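PDB 3BJB: probable transcriptional regulator, TetR family protein from Rhodococcus sp., which probably binds cis-regulatory DNA through an N-terminal helix-turn-helix domain and regulates transcription. Local coordinates for residues A22-M27 against R61-K66; L28-E33 against H46-R51; L34-E39 against P114-A119; L69-M74 against A130-A135. One frame throughout, in Å; residues are numbered along the deposited sequence.

Helix 22-37 takes part in three of the four contacts. Contact 1 ties its N-terminal end to the end of helix 56-62, closing a loop within which contact 2, between the middle of the helix and helix 45-51, lies entirely. Together they hold helices 45-51 and 56-62 of the predicted DNA-binding domain against helix 22-37. Contact 3 starts at the last turn of the same helix and reaches forward to helix 114-126, so it crosses both. Contact 4 opens only after contacts 1 and 2 have closed, runs from helix 66-86 to the segment entering helix 134-150, and crosses contact 3. Contacts 3 and 4 thus join the N-terminal and C-terminal domains.

Contact 1 of 4, residues A22-M27 against R61-K66; sequences ARHVRM and RYFPSK
Aromatic rings meet where the first turns of helix 22-37 face the exit of helix 56-62, the last helix of the predicted helix-turn-helix. F63 turns an edge toward the imidazole face of H24 in an offset edge-to-face pair, the centroids 5.2 Å apart and the planes at 64°. Its tip leads, with F63 CZ 3.5 Å from H24 NE2. H24 reaches across because its CG is anti to the backbone N (chi1 -155°). Y62 CD2 lies near the imidazole plane, 4.2 Å from H24 ND1, completing an aromatic cluster.

The second kind of interaction is Met-aromatic. M27, a selenomethionine, sets SE beside the edge of F63, 3.9 Å from F63 CE2. A bend at chi3 then carries M27 CE to 4.2 Å from Y62 CD1. F63 also packs on L69 and A72 of helix 66-86, so an alanine here would probably cost H24 and M27 their shared ring and loosen the packing of the start of helix 22-37 where helix 56-62 ends and helix 66-86 runs by.

With no hydrogen bond or salt bridge across the segments, the contact is held by ring packing and by the M27 side chain at the ring edge, and so depends on shape more than on charge.

Contact 2 of 4, residues L28-E33 against H46-R51; sequences LEAAIE and HEVAKR
The predicted helix-turn-helix of this TetR-type DNA-binding domain begins with helix 45-51, which here packs against the middle of helix 22-37. The axes of the two short segments pass 8.5 Å apart and run at 125°, closer to antiparallel than to parallel. In the buried part, V48 reaches over the small residues A30 and A31 with its CG1 branch, which is anti to the backbone N. V48 CG1 lies 4.3 Å from A31 CB and 4.4 Å from A30 CB. Behind this seam, A31 leans on L69 and V73 of helix 66-86, while V48 also touches L59.

At the margin the contact turns ionic. R51 bends at chi2 so that its guanidinium lies between two carboxylates, NE facing E47 OE2 of its own helix at 3.5 Å and NH1 facing E33; NH2 has a further salt bridge to E37. A leucine here would probably lose this network and leave several acidic groups near one another without their shared counter-charge. The link to E33 is weak, R51 NH1 to E33 OE1 being 3.4 Å with an N-H...O angle of 139°. The carboxylate stands 89° from the guanidinium plane, and E33 CB sits in that plane at its edge.

Contact 3 of 4, residues L34-E39 against P114-A119; sequences LATEKE and PALSTA
Two donors from one residue grip the carbonyl oxygen of P114 in the first turn of helix 114-126. T118 N makes the regular helical bond to P114 O at 2.8 Å, and T118 OG1 adds a second to P114 O at 2.6 Å. The hydroxyl comes from above the carbonyl plane, 46° out of it. At the next residue, A115 O takes a hydrogen from a water at 2.7 Å as well as the A119 amide; the same water donates only weakly to K38 O, a tenuous bridge between the segments.

The side chains that meet are mostly apolar, and the A35 carbonyl lies against the A115-L116 backbone without a hydrogen bond. A35 and L116 bring their CA atoms within 4.8 Å, a spacing that the small alanine allows. L116 has CG anti to the backbone N (chi1 176°) and lays CD1 against A35 CB at 3.7 Å, while A119 CB lies 4.1 Å from A35 CB. A115 CB rests on A35 O. T36 puts OG1 alongside L116 CB, but the hydroxyl spends its hydrogen bond on I32 O in its own helix.

The end of helix 22-37 thus abuts the beginning of helix 114-126, joining DNA-binding and C-terminal domains. F70 of helix 66-86 also packs on A35, P114 and T118 touch L178 of helix 157-179, and L34 faces helix 45-51.

Contact 4 of 4, residues L69-M74 against A130-A135; sequences LFVAVM and ASVPDA
L69, the first residue of the segment, points away from 130-135 and packs on M45 and V48 of the predicted DNA-binding domain, while F70 after it touches S123. With V71 the helix meets its partner. Its CG1 stands anti to the backbone N (chi1 162°), with CG2 beside that nitrogen, and CG1 makes the closest approaches of this residue. V71 CG1 presses on D134 CB at 3.4 Å, the two side chains crossing obliquely, and D134 O is almost as near to V71 CG1 at 3.5 Å. A135 N is 3.8 Å from V71 CG1, and earlier in the turn V132 CG2 adds an apolar contact 4.2 Å from it. The turn facing this methyl carries a backbone hydrogen bond of its own, A135 N to V132 O at 3.0 Å.

In the TetR fold the helix after the helix-turn-helix connects the DNA-binding domain to the C-terminal domain, and helix 66-86 takes that place here; the segment against it leads into helix 134-150.

A72, next in line, offers its CB, which lies 3.8 Å from D134 OD2, a van der Waals approach in which no hydrogen bond is involved. V73 turns to M120, and M74, a selenomethionine, lies against M120 and T124 of helix 114-126.

Contact 1 of 4, residues A22-M27 against R61-K66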
loop_
_atom_site.group_PDB
_atom_site.type_symbol
_atom_site.label_atom_id
_atom_site.label_comp_id
_atom_site.label_asym_id
_atom_site.label_seq_id
_atom_site.Cartn_x
_atom_site.Cartn_y
_atom_site.Cartn_z
ATOM N N ALA B 22 3.430 -6.496 31.060
ATOM C CA ALA B 22 2.840 -5.212 31.468
ATOM C C ALA B 22 3.737 -4.075 31.008
ATOM O O ALA B 22 3.252 -3.007 30.620
ATOM C CB ALA B 22 2.649 -5.155 32.989
ATOM N N ARG B 23 5.049 -4.312 31.079
ATOM C CA ARG B 23 6.038 -3.443 30.464
ATOM C C ARG B 23 5.756 -3.361 28.962
ATOM O O ARG B 23 5.654 -2.268 28.397
ATOM C CB ARG B 23 7.440 -3.997 30.704
ATOM C CG ARG B 23 8.535 -2.987 30.486
ATOM C CD ARG B 23 9.896 -3.642 30.294
ATOM N NE ARG B 23 10.479 -4.094 31.552
ATOM C CZ ARG B 23 11.190 -3.333 32.381
ATOM N NH1 ARG B 23 11.424 -2.055 32.096
ATOM N NH2 ARG B 23 11.677 -3.865 33.501
ATOM N N HIS B 24 5.608 -4.524 28.329
ATOM C CA HIS B 24 5.309 -4.593 26.912
ATOM C C HIS B 24 4.023 -3.854 26.564
ATOM O O HIS B 24 3.981 -3.107 25.567
ATOM C CB HIS B 24 5.241 -6.037 26.431
ATOM C CG HIS B 24 5.528 -6.193 24.972
ATOM N ND1 HIS B 24 6.752 -6.617 24.495
ATOM C CD2 HIS B 24 4.759 -5.955 23.880
ATOM C CE1 HIS B 24 6.720 -6.645 23.172
ATOM N NE2 HIS B 24 5.523 -6.246 22.774
ATOM N N VAL B 25 2.990 -4.036 27.385
ATOM C CA VAL B 25 1.692 -3.393 27.138
ATOM C C VAL B 25 1.746 -1.856 27.114
ATOM O O VAL B 25 1.237 -1.254 26.165
ATOM C CB VAL B 25 0.578 -3.894 28.106
ATOM C CG1 VAL B 25 -0.519 -2.829 28.316
ATOM C CG2 VAL B 25 -0.024 -5.201 27.596
ATOM N N ARG B 26 2.351 -1.236 28.139
ATOM C CA ARG B 26 2.435 0.239 28.234
ATOM C C ARG B 26 3.189 0.891 27.068
ATOM O O ARG B 26 2.915 2.040 26.685
ATOM C CB ARG B 26 3.088 0.673 29.550
ATOM C CG ARG B 26 2.257 0.348 30.752
ATOM C CD ARG B 26 2.591 1.217 31.946
ATOM N NE ARG B 26 1.866 0.718 33.124
ATOM C CZ ARG B 26 2.437 0.104 34.161
ATOM N NH1 ARG B 26 3.760 -0.058 34.186
ATOM N NH2 ARG B 26 1.686 -0.332 35.175
HETATM N N MSE B 27 4.159 0.149 26.536
HETATM C CA MSE B 27 4.945 0.575 25.390
HETATM C C MSE B 27 4.030 0.727 24.204
HETATM O O MSE B 27 3.960 1.812 23.643
HETATM C CB MSE B 27 6.101 -0.394 25.125
HETATM C CG MSE B 27 7.136 -0.362 26.253
HETATM SE SE MSE B 27 8.893 -1.134 25.864
HETATM C CE MSE B 27 8.680 -2.859 26.812
ATOM N N ARG B 61 15.712 -1.805 22.927
ATOM C CA ARG B 61 15.841 -3.233 23.150
ATOM C C ARG B 61 14.605 -3.995 22.642
ATOM O O ARG B 61 14.710 -5.003 21.939
ATOM C CB ARG B 61 16.013 -3.480 24.641
ATOM C CG ARG B 61 16.823 -4.681 24.974
ATOM C CD ARG B 61 16.743 -4.958 26.455
ATOM N NE ARG B 61 17.570 -6.102 26.814
ATOM C CZ ARG B 61 17.306 -7.366 26.483
ATOM N NH1 ARG B 61 18.140 -8.330 26.872
ATOM N NH2 ARG B 61 16.223 -7.669 25.770
ATOM N N TYR B 62 13.426 -3.513 22.996
ATOM C CA TYR B 62 12.238 -4.230 22.599
ATOM C C TYR B 62 11.709 -3.874 21.213
ATOM O O TYR B 62 11.004 -4.672 20.603
ATOM C CB TYR B 62 11.167 -4.189 23.693
ATOM C CG TYR B 62 11.334 -5.347 24.625
ATOM C CD1 TYR B 62 11.982 -5.201 25.855
ATOM C CD2 TYR B 62 10.899 -6.618 24.251
ATOM C CE1 TYR B 62 12.164 -6.314 26.721
ATOM C CE2 TYR B 62 11.061 -7.715 25.090
ATOM C CZ TYR B 62 11.698 -7.562 26.316
ATOM O OH TYR B 62 11.850 -8.663 27.115
ATOM N N PHE B 63 12.055 -2.688 20.710
ATOM C CA PHE B 63 11.694 -2.312 19.332
ATOM C C PHE B 63 12.815 -1.483 18.701
ATOM O O PHE B 63 12.865 -0.270 18.880
ATOM C CB PHE B 63 10.327 -1.594 19.258
ATOM C CG PHE B 63 9.257 -2.206 20.126
ATOM C CD1 PHE B 63 8.443 -3.221 19.644
ATOM C CD2 PHE B 63 9.081 -1.786 21.442
ATOM C CE1 PHE B 63 7.473 -3.799 20.456
ATOM C CE2 PHE B 63 8.105 -2.359 22.251
ATOM C CZ PHE B 63 7.298 -3.352 21.747
ATOM N N PRO B 64 13.741 -2.152 17.987
ATOM C CA PRO B 64 14.955 -1.502 17.484
ATOM C C PRO B 64 14.733 -0.214 16.695
ATOM O O PRO B 64 15.572 0.685 16.775
ATOM C CB PRO B 64 15.607 -2.596 16.629
ATOM C CG PRO B 64 15.188 -3.871 17.311
ATOM C CD PRO B 64 13.730 -3.589 17.652
ATOM N N SER B 65 13.644 -0.103 15.937
ATOM C CA SER B 65 13.275 1.204 15.429
ATOM C C SER B 65 11.788 1.437 15.507
ATOM O O SER B 65 11.012 0.561 15.900
ATOM C CB SER B 65 13.802 1.466 14.003
ATOM O OG SER B 65 13.227 0.598 13.052
ATOM N N LYS B 66 11.393 2.633 15.090
ATOM C CA LYS B 66 10.008 3.012 15.101
ATOM C C LYS B 66 9.145 2.094 14.248
ATOM O O LYS B 66 8.051 1.734 14.676
ATOM C CB LYS B 66 9.877 4.454 14.650
ATOM C CG LYS B 66 8.566 5.023 15.019
ATOM C CD LYS B 66 8.635 6.504 15.041
ATOM C CE LYS B 66 8.589 7.096 13.643
ATOM N NZ LYS B 66 9.128 8.471 13.721
#

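Contact 2 of 4, residues L28-E33 against H46-R51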
loop_
_atom_site.group_PDB
_atom_site.type_symbol
_atom_site.label_atom_id
_atom_site.label_comp_id
_atom_site.label_asym_id
_atom_site.label_seq_id
_atom_site.Cartn_x
_atom_site.Cartn_y
_atom_site.Cartn_z
ATOM N N LEU B 28 3.308 -0.352 23.871
ATOM C CA LEU B 28 2.249 -0.371 22.840
ATOM C C LEU B 28 1.157 0.682 23.062
ATOM O O LEU B 28 0.751 1.401 22.118
ATOM C CB LEU B 28 1.612 -1.757 22.769
ATOM C CG LEU B 28 2.254 -2.873 21.926
ATOM C CD1 LEU B 28 3.751 -2.732 21.750
ATOM C CD2 LEU B 28 1.923 -4.262 22.477
ATOM N N GLU B 29 0.706 0.771 24.315
ATOM C CA GLU B 29 -0.290 1.743 24.744
ATOM C C GLU B 29 0.116 3.127 24.278
ATOM O O GLU B 29 -0.588 3.762 23.462
ATOM C CB GLU B 29 -0.386 1.744 26.266
ATOM C CG GLU B 29 -1.800 1.816 26.832
ATOM C CD GLU B 29 -2.570 0.530 26.605
ATOM O OE1 GLU B 29 -3.041 -0.057 27.599
ATOM O OE2 GLU B 29 -2.687 0.101 25.430
ATOM N N ALA B 30 1.277 3.557 24.771
ATOM C CA ALA B 30 1.807 4.894 24.544
ATOM C C ALA B 30 2.044 5.182 23.078
ATOM O O ALA B 30 1.818 6.305 22.620
ATOM C CB ALA B 30 3.087 5.077 25.308
ATOM N N ALA B 31 2.507 4.167 22.348
ATOM C CA ALA B 31 2.758 4.290 20.934
ATOM C C ALA B 31 1.439 4.675 20.272
ATOM O O ALA B 31 1.387 5.689 19.525
ATOM C CB ALA B 31 3.329 3.024 20.386
ATOM N N ILE B 32 0.376 3.934 20.627
ATOM C CA ILE B 32 -0.986 4.177 20.125
ATOM C C ILE B 32 -1.505 5.620 20.339
ATOM O O ILE B 32 -1.996 6.239 19.379
ATOM C CB ILE B 32 -2.000 3.120 20.651
ATOM C CG1 ILE B 32 -1.723 1.760 20.013
ATOM C CG2 ILE B 32 -3.462 3.548 20.378
ATOM C CD1 ILE B 32 -2.168 0.605 20.865
ATOM N N GLU B 33 -1.378 6.149 21.556
ATOM C CA GLU B 33 -1.730 7.548 21.860
ATOM C C GLU B 33 -0.939 8.576 21.063
ATOM O O GLU B 33 -1.482 9.603 20.642
ATOM C CB GLU B 33 -1.474 7.904 23.326
ATOM C CG GLU B 33 -1.496 6.773 24.307
ATOM C CD GLU B 33 -1.855 7.271 25.680
ATOM O OE1 GLU B 33 -0.931 7.678 26.434
ATOM O OE2 GLU B 33 -3.067 7.295 25.988
ATOM N N HIS B 46 11.735 8.744 21.942
ATOM C CA HIS B 46 11.982 9.269 23.292
ATOM C C HIS B 46 10.682 9.694 24.027
ATOM O O HIS B 46 10.611 9.614 25.257
ATOM C CB HIS B 46 13.068 10.372 23.291
ATOM C CG HIS B 46 12.585 11.702 22.809
ATOM N ND1 HIS B 46 12.192 12.707 23.669
ATOM C CD2 HIS B 46 12.428 12.195 21.554
ATOM C CE1 HIS B 46 11.804 13.759 22.967
ATOM N NE2 HIS B 46 11.940 13.477 21.681
ATOM N N GLU B 47 9.664 10.118 23.266
ATOM C CA GLU B 47 8.341 10.386 23.843
ATOM C C GLU B 47 7.566 9.084 24.207
ATOM O O GLU B 47 7.017 8.979 25.311
ATOM C CB GLU B 47 7.544 11.379 22.975
ATOM C CG GLU B 47 6.086 11.671 23.447
ATOM C CD GLU B 47 5.949 12.344 24.847
ATOM O OE1 GLU B 47 6.949 12.409 25.618
ATOM O OE2 GLU B 47 4.822 12.808 25.180
ATOM N N VAL B 48 7.555 8.091 23.306
ATOM C CA VAL B 48 7.064 6.733 23.654
ATOM C C VAL B 48 7.757 6.213 24.939
ATOM O O VAL B 48 7.105 5.651 25.827
ATOM C CB VAL B 48 7.211 5.673 22.473
ATOM C CG1 VAL B 48 6.634 4.304 22.859
ATOM C CG2 VAL B 48 6.560 6.150 21.159
ATOM N N ALA B 49 9.069 6.420 25.052
ATOM C CA ALA B 49 9.782 5.975 26.242
ATOM C C ALA B 49 9.272 6.709 27.483
ATOM O O ALA B 49 8.993 6.080 28.516
ATOM C CB ALA B 49 11.274 6.154 26.075
ATOM N N LYS B 50 9.143 8.032 27.360
ATOM C CA LYS B 50 8.565 8.878 28.408
ATOM C C LYS B 50 7.085 8.543 28.751
ATOM O O LYS B 50 6.668 8.707 29.887
ATOM C CB LYS B 50 8.733 10.376 28.066
ATOM C CG LYS B 50 8.018 11.276 29.065
ATOM C CD LYS B 50 8.187 12.776 28.869
ATOM C CE LYS B 50 7.565 13.474 30.113
ATOM N NZ LYS B 50 7.761 14.949 30.265
ATOM N N ARG B 51 6.288 8.096 27.779
ATOM C CA ARG B 51 4.905 7.718 28.082
ATOM C C ARG B 51 4.842 6.363 28.752
ATOM O O ARG B 51 4.320 6.244 29.854
ATOM C CB ARG B 51 4.043 7.715 26.838
ATOM C CG ARG B 51 3.734 9.064 26.329
ATOM C CD ARG B 51 2.356 9.516 26.750
ATOM N NE ARG B 51 2.162 10.868 26.230
ATOM C CZ ARG B 51 1.282 11.208 25.293
ATOM N NH1 ARG B 51 0.455 10.305 24.768
ATOM N NH2 ARG B 51 1.223 12.471 24.895
#

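Contact 3 of 4, residues L34-E39 against P114-A119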
loop_
_atom_site.group_PDB
_atom_site.type_symbol
_atom_site.label_atom_id
_atom_site.label_comp_id
_atom_site.label_asym_id
_atom_site.label_seq_id
_atom_site.Cartn_x
_atom_site.Cartn_y
_atom_site.Cartn_z
ATOM N N LEU B 34 0.352 8.338 20.884
ATOM C CA LEU B 34 1.134 9.312 20.135
ATOM C C LEU B 34 0.789 9.310 18.656
ATOM O O LEU B 34 0.640 10.369 18.044
ATOM C CB LEU B 34 2.622 9.172 20.415
ATOM C CG LEU B 34 2.869 9.899 21.745
ATOM C CD1 LEU B 34 3.525 9.027 22.858
ATOM C CD2 LEU B 34 3.619 11.192 21.481
ATOM N N ALA B 35 0.605 8.124 18.092
ATOM C CA ALA B 35 0.219 8.024 16.703
ATOM C C ALA B 35 -1.201 8.513 16.563
ATOM O O ALA B 35 -1.587 8.911 15.473
ATOM C CB ALA B 35 0.351 6.612 16.207
ATOM N N THR B 36 -1.976 8.492 17.660
ATOM C CA THR B 36 -3.339 9.036 17.637
ATOM C C THR B 36 -3.324 10.565 17.642
ATOM O O THR B 36 -4.214 11.198 17.061
ATOM C CB THR B 36 -4.273 8.455 18.743
ATOM O OG1 THR B 36 -4.645 7.117 18.392
ATOM C CG2 THR B 36 -5.557 9.274 18.898
ATOM N N GLU B 37 -2.302 11.160 18.235
ATOM C CA GLU B 37 -2.255 12.612 18.360
ATOM C C GLU B 37 -1.440 13.321 17.265
ATOM O O GLU B 37 -1.583 14.518 17.061
ATOM C CB GLU B 37 -1.755 13.005 19.754
ATOM C CG GLU B 37 -2.521 12.308 20.876
ATOM C CD GLU B 37 -1.767 12.244 22.227
ATOM O OE1 GLU B 37 -2.419 11.917 23.249
ATOM O OE2 GLU B 37 -0.539 12.509 22.281
ATOM N N LYS B 38 -0.548 12.616 16.587
ATOM C CA LYS B 38 0.291 13.287 15.595
ATOM C C LYS B 38 0.555 12.234 14.581
ATOM O O LYS B 38 0.609 11.062 14.933
ATOM C CB LYS B 38 1.633 13.737 16.170
ATOM C CG LYS B 38 1.749 13.678 17.686
ATOM C CD LYS B 38 3.020 14.327 18.272
ATOM C CE LYS B 38 2.814 14.557 19.812
ATOM N NZ LYS B 38 3.837 15.352 20.589
ATOM N N GLU B 39 0.708 12.654 13.331
ATOM C CA GLU B 39 1.299 11.840 12.268
ATOM C C GLU B 39 2.614 11.096 12.681
ATOM O O GLU B 39 3.261 11.433 13.709
ATOM C CB GLU B 39 1.562 12.752 11.081
ATOM C CG GLU B 39 2.460 13.896 11.511
ATOM C CD GLU B 39 2.713 14.903 10.419
ATOM O OE1 GLU B 39 3.167 14.487 9.307
ATOM O OE2 GLU B 39 2.464 16.117 10.704
ATOM N N PRO B 114 -7.804 7.533 11.821
ATOM C CA PRO B 114 -7.070 7.569 10.577
ATOM C C PRO B 114 -5.627 7.740 10.906
ATOM O O PRO B 114 -4.760 7.054 10.333
ATOM C CB PRO B 114 -7.612 8.830 9.870
ATOM C CG PRO B 114 -8.916 9.139 10.575
ATOM C CD PRO B 114 -8.659 8.727 11.981
ATOM N N ALA B 115 -5.353 8.614 11.859
ATOM C CA ALA B 115 -3.988 9.000 12.103
ATOM C C ALA B 115 -3.171 7.769 12.548
ATOM O O ALA B 115 -2.163 7.437 11.923
ATOM C CB ALA B 115 -3.926 10.183 13.097
ATOM N N LEU B 116 -3.664 7.050 13.557
ATOM C CA LEU B 116 -3.080 5.754 13.996
ATOM C C LEU B 116 -2.975 4.692 12.912
ATOM O O LEU B 116 -1.954 4.050 12.759
ATOM C CB LEU B 116 -3.909 5.169 15.132
ATOM C CG LEU B 116 -3.527 3.787 15.656
ATOM C CD1 LEU B 116 -2.122 3.801 16.262
ATOM C CD2 LEU B 116 -4.592 3.336 16.698
ATOM N N SER B 117 -4.059 4.485 12.192
ATOM C CA SER B 117 -4.068 3.557 11.059
ATOM C C SER B 117 -3.039 3.856 9.978
ATOM O O SER B 117 -2.324 2.962 9.520
ATOM C CB SER B 117 -5.468 3.522 10.463
ATOM O OG SER B 117 -6.332 2.968 11.458
ATOM N N THR B 118 -2.941 5.121 9.598
ATOM C CA THR B 118 -1.918 5.555 8.700
ATOM C C THR B 118 -0.541 5.178 9.213
ATOM O O THR B 118 0.270 4.623 8.450
ATOM C CB THR B 118 -2.032 7.046 8.555
ATOM O OG1 THR B 118 -3.366 7.357 8.130
ATOM C CG2 THR B 118 -1.036 7.584 7.606
ATOM N N ALA B 119 -0.228 5.422 10.481
ATOM C CA ALA B 119 1.083 4.990 10.960
ATOM C C ALA B 119 1.304 3.466 10.909
ATOM O O ALA B 119 2.444 3.015 10.743
ATOM C CB ALA B 119 1.340 5.506 12.351
HETATM O O HOH W 1 0.008 8.930 12.224
#

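Contact 4 of 4, residues L69-M74 against A130-A135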
loop_
_atom_site.group_PDB
_atom_site.type_symbol
_atom_site.label_atom_id
_atom_site.label_comp_id
_atom_site.label_asym_id
_atom_site.label_seq_id
_atom_site.Cartn_x
_atom_site.Cartn_y
_atom_site.Cartn_z
ATOM N N LEU B 69 8.249 -0.893 16.119
ATOM C CA LEU B 69 7.241 -0.653 17.126
ATOM C C LEU B 69 5.851 -0.648 16.505
ATOM O O LEU B 69 4.972 -1.393 16.953
ATOM C CB LEU B 69 7.534 0.628 17.882
ATOM C CG LEU B 69 6.451 1.192 18.773
ATOM C CD1 LEU B 69 6.282 0.324 20.039
ATOM C CD2 LEU B 69 6.860 2.626 19.116
ATOM N N PHE B 70 5.655 0.141 15.444
ATOM C CA PHE B 70 4.335 0.180 14.810
ATOM C C PHE B 70 3.871 -1.082 14.068
ATOM O O PHE B 70 2.680 -1.288 13.864
ATOM C CB PHE B 70 4.182 1.437 13.992
ATOM C CG PHE B 70 4.066 2.620 14.826
ATOM C CD1 PHE B 70 2.903 2.863 15.525
ATOM C CD2 PHE B 70 5.145 3.495 14.963
ATOM C CE1 PHE B 70 2.795 3.990 16.353
ATOM C CE2 PHE B 70 5.042 4.623 15.779
ATOM C CZ PHE B 70 3.870 4.857 16.480
ATOM N N VAL B 71 4.807 -1.943 13.717
ATOM C CA VAL B 71 4.476 -3.263 13.220
ATOM C C VAL B 71 3.942 -4.112 14.363
ATOM O O VAL B 71 2.928 -4.786 14.215
ATOM C CB VAL B 71 5.690 -3.925 12.572
ATOM C CG1 VAL B 71 5.479 -5.445 12.456
ATOM C CG2 VAL B 71 5.954 -3.297 11.206
ATOM N N ALA B 72 4.606 -4.059 15.512
ATOM C CA ALA B 72 4.112 -4.722 16.719
ATOM C C ALA B 72 2.770 -4.133 17.166
ATOM O O ALA B 72 1.950 -4.859 17.710
ATOM C CB ALA B 72 5.136 -4.632 17.853
ATOM N N VAL B 73 2.551 -2.826 16.968
ATOM C CA VAL B 73 1.258 -2.214 17.330
ATOM C C VAL B 73 0.181 -2.807 16.442
ATOM O O VAL B 73 -0.844 -3.230 16.940
ATOM C CB VAL B 73 1.240 -0.658 17.257
ATOM C CG1 VAL B 73 -0.175 -0.135 17.145
ATOM C CG2 VAL B 73 1.897 -0.041 18.475
HETATM N N MSE B 74 0.432 -2.849 15.134
HETATM C CA MSE B 74 -0.445 -3.498 14.159
HETATM C C MSE B 74 -0.816 -4.971 14.514
HETATM O O MSE B 74 -1.981 -5.349 14.495
HETATM C CB MSE B 74 0.216 -3.415 12.794
HETATM C CG MSE B 74 -0.464 -4.216 11.717
HETATM SE SE MSE B 74 -1.728 -3.174 10.666
HETATM C CE MSE B 74 -3.136 -2.917 11.997
ATOM N N ALA B 130 12.830 -9.412 6.169
ATOM C CA ALA B 130 14.094 -9.933 6.655
ATOM C C ALA B 130 14.628 -9.106 7.827
ATOM O O ALA B 130 15.255 -9.660 8.739
ATOM C CB ALA B 130 15.118 -10.005 5.524
ATOM N N SER B 131 14.369 -7.796 7.802
ATOM C CA SER B 131 14.891 -6.871 8.823
ATOM C C SER B 131 14.017 -6.740 10.075
ATOM O O SER B 131 14.540 -6.626 11.193
ATOM C CB SER B 131 15.187 -5.485 8.230
ATOM O OG SER B 131 14.555 -5.309 6.980
ATOM N N VAL B 132 12.699 -6.731 9.880
ATOM C CA VAL B 132 11.763 -6.688 10.993
ATOM C C VAL B 132 10.857 -7.901 10.891
ATOM O O VAL B 132 9.944 -7.933 10.063
ATOM C CB VAL B 132 11.019 -5.316 11.130
ATOM C CG1 VAL B 132 11.235 -4.420 9.913
ATOM C CG2 VAL B 132 9.530 -5.497 11.476
ATOM N N PRO B 133 11.149 -8.926 11.717
ATOM C CA PRO B 133 10.574 -10.267 11.656
ATOM C C PRO B 133 9.151 -10.363 12.195
ATOM O O PRO B 133 8.579 -11.450 12.197
ATOM C CB PRO B 133 11.519 -11.096 12.546
ATOM C CG PRO B 133 12.675 -10.198 12.876
ATOM C CD PRO B 133 12.118 -8.820 12.821
ATOM N N ASP B 134 8.602 -9.250 12.669
ATOM C CA ASP B 134 7.201 -9.184 13.047
ATOM C C ASP B 134 6.377 -8.845 11.804
ATOM O O ASP B 134 5.143 -8.913 11.829
ATOM C CB ASP B 134 6.970 -8.074 14.090
ATOM C CG ASP B 134 6.940 -8.577 15.534
ATOM O OD1 ASP B 134 6.890 -9.810 15.758
ATOM O OD2 ASP B 134 6.949 -7.717 16.454
ATOM N N ALA B 135 7.053 -8.451 10.724
ATOM C CA ALA B 135 6.357 -7.982 9.526
ATOM C C ALA B 135 5.552 -9.122 8.931
ATOM O O ALA B 135 4.403 -8.924 8.560
ATOM C CB ALA B 135 7.340 -7.411 8.504
#